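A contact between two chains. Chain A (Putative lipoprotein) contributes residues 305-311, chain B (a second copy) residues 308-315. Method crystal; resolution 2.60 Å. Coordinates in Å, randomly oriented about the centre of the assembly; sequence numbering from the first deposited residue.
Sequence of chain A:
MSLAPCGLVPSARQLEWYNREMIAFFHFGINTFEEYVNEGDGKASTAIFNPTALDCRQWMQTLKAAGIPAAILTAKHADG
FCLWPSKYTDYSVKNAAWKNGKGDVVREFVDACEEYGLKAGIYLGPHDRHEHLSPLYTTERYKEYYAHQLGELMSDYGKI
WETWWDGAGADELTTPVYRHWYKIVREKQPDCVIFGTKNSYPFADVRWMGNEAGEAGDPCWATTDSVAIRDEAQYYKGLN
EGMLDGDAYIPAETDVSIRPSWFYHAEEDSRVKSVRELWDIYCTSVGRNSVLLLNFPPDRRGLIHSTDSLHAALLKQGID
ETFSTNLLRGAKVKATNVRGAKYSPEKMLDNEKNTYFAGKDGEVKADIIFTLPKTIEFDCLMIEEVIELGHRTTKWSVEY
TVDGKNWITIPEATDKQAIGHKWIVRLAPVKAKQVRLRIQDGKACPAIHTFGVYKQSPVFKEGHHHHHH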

# COMPACT_ATOMS: atom_id res chain seq x y z
N HIS A 305 -1.32 -7.28 -8.72
CA HIS A 305 -0.02 -6.62 -8.58
C HIS A 305 -0.04 -5.59 -7.45
O HIS A 305 -1.06 -4.92 -7.24
CB HIS A 305 0.35 -5.96 -9.90
CG HIS A 305 1.77 -5.50 -9.99
ND1 HIS A 305 2.24 -4.39 -9.32
CD2 HIS A 305 2.82 -5.98 -10.70
CE1 HIS A 305 3.51 -4.21 -9.60
NE2 HIS A 305 3.89 -5.16 -10.44
N SER A 306 1.08 -5.45 -6.74
CA SER A 306 1.12 -4.64 -5.52
C SER A 306 1.15 -3.14 -5.75
O SER A 306 0.72 -2.38 -4.89
CB SER A 306 2.30 -5.04 -4.64
OG SER A 306 3.50 -5.02 -5.38
N THR A 307 1.65 -2.70 -6.90
CA THR A 307 1.57 -1.29 -7.25
C THR A 307 0.11 -0.90 -7.37
O THR A 307 -0.32 0.13 -6.83
CB THR A 307 2.27 -0.97 -8.57
OG1 THR A 307 3.68 -1.19 -8.45
CG2 THR A 307 2.03 0.49 -8.95
N ASP A 308 -0.65 -1.72 -8.08
CA ASP A 308 -2.08 -1.54 -8.23
C ASP A 308 -2.72 -1.44 -6.85
O ASP A 308 -3.50 -0.52 -6.56
CB ASP A 308 -2.71 -2.72 -8.99
CG ASP A 308 -2.07 -2.99 -10.34
OD1 ASP A 308 -0.88 -2.67 -10.55
OD2 ASP A 308 -2.75 -3.55 -11.22
N SER A 309 -2.39 -2.40 -5.99
CA SER A 309 -2.85 -2.40 -4.61
C SER A 309 -2.51 -1.10 -3.89
O SER A 309 -3.37 -0.42 -3.35
CB SER A 309 -2.20 -3.55 -3.85
OG SER A 309 -2.65 -4.79 -4.37
N LEU A 310 -1.23 -0.77 -3.89
CA LEU A 310 -0.75 0.35 -3.14
C LEU A 310 -1.50 1.62 -3.53
O LEU A 310 -1.97 2.37 -2.67
CB LEU A 310 0.76 0.52 -3.36
CG LEU A 310 1.36 1.71 -2.62
CD1 LEU A 310 1.13 1.56 -1.15
CD2 LEU A 310 2.83 1.81 -2.94
N HIS A 311 -1.62 1.86 -4.83
CA HIS A 311 -2.19 3.11 -5.30
C HIS A 311 -3.66 3.22 -4.92
O HIS A 311 -4.09 4.27 -4.43
CB HIS A 311 -1.97 3.29 -6.80
CG HIS A 311 -0.53 3.48 -7.17
ND1 HIS A 311 -0.12 3.82 -8.44
CD2 HIS A 311 0.60 3.38 -6.42
CE1 HIS A 311 1.20 3.91 -8.47
NE2 HIS A 311 1.66 3.65 -7.26
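Chain B, residues 308-315: DSLHAALL

No hydrogen bond crosses this contact, although a serine hydroxyl stands right at it: S306(A) OG approaches S309(B) CB to 3.4 Å, a packing distance to carbon. Residues 308-315 of chain B are helical throughout, with phi between -75° and -55° and psi between -52° and -29°; the bonds A312(B) N to D308(B) O (3.2 Å), A313(B) N to S309(B) O (2.9 Å) and L314(B) N to L310(B) O (2.8 Å) confirm the i to i-4 pattern. This helix runs in broadly the same direction as helix 306-311 of chain A, with a signed crossing angle of -36° and axes 9.1 Å apart at closest approach. The register is staggered: the CA atoms of S306(A) and L310(B) lie 5.6 Å apart, so the first turn of the chain A helix faces a position four residues later in its copy.

Leucines fill the space beyond. L310(B) CD1 reaches L310(A) CA at 3.7 Å and S309(A) CB at 4.1 Å. Both L310 side chains leave their backbones sideways, yet their ends come nearer the partner, and both adopt chi1 t, chi2 p. The side chain of L310(A) touches three residues of chain B: its CB lies 4.0 Å from L310(B) CD1, its CD2 3.9 Å from A313(B) CB, and its CD1, itself 4.0 Å from A313(B) CB, reaches L314(B) CD2 at 3.7 Å. Together the stretches bury 255 Å².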

# COMPACT_ATOMS: atom_id res chain seq x y z
N ASP B 308 3.76 -9.13 0.49
CA ASP B 308 4.99 -8.73 1.14
C ASP B 308 5.33 -7.29 0.74
O ASP B 308 5.61 -6.43 1.61
CB ASP B 308 6.13 -9.66 0.71
CG ASP B 308 5.80 -11.15 0.92
OD1 ASP B 308 4.63 -11.57 0.75
OD2 ASP B 308 6.73 -11.90 1.26
N SER B 309 5.30 -7.03 -0.56
CA SER B 309 5.56 -5.69 -1.10
C SER B 309 4.63 -4.63 -0.51
O SER B 309 5.10 -3.58 -0.05
CB SER B 309 5.39 -5.70 -2.61
OG SER B 309 6.35 -6.52 -3.22
N LEU B 310 3.34 -4.90 -0.54
CA LEU B 310 2.33 -3.93 -0.13
C LEU B 310 2.53 -3.55 1.32
O LEU B 310 2.61 -2.36 1.66
CB LEU B 310 0.92 -4.50 -0.31
CG LEU B 310 -0.15 -3.54 0.19
CD1 LEU B 310 -0.13 -2.25 -0.62
CD2 LEU B 310 -1.52 -4.17 0.17
N HIS B 311 2.62 -4.56 2.18
CA HIS B 311 2.74 -4.30 3.60
C HIS B 311 3.95 -3.44 3.88
O HIS B 311 3.86 -2.49 4.63
CB HIS B 311 2.76 -5.59 4.42
CG HIS B 311 1.42 -6.26 4.48
ND1 HIS B 311 1.13 -7.26 5.38
CD2 HIS B 311 0.30 -6.06 3.75
CE1 HIS B 311 -0.12 -7.65 5.20
NE2 HIS B 311 -0.65 -6.94 4.22
N ALA B 312 5.07 -3.77 3.25
CA ALA B 312 6.28 -2.98 3.45
C ALA B 312 6.05 -1.56 2.96
O ALA B 312 6.53 -0.59 3.56
CB ALA B 312 7.45 -3.60 2.73
N ALA B 313 5.31 -1.41 1.87
CA ALA B 313 5.11 -0.09 1.30
C ALA B 313 4.23 0.77 2.22
O ALA B 313 4.44 1.97 2.36
CB ALA B 313 4.55 -0.17 -0.11
N LEU B 314 3.26 0.14 2.86
CA LEU B 314 2.35 0.85 3.73
C LEU B 314 3.04 1.22 5.04
O LEU B 314 2.72 2.23 5.67
CB LEU B 314 1.07 0.04 3.97
CG LEU B 314 0.12 -0.07 2.76
CD1 LEU B 314 -1.09 -0.94 3.06
CD2 LEU B 314 -0.31 1.30 2.24
N LEU B 315 4.01 0.40 5.45
CA LEU B 315 4.86 0.71 6.60
C LEU B 315 5.56 2.04 6.37
O LEU B 315 5.52 2.95 7.20
CB LEU B 315 5.92 -0.39 6.80
CG LEU B 315 6.92 -0.11 7.92
CD1 LEU B 315 6.21 -0.02 9.27
CD2 LEU B 315 8.02 -1.18 7.95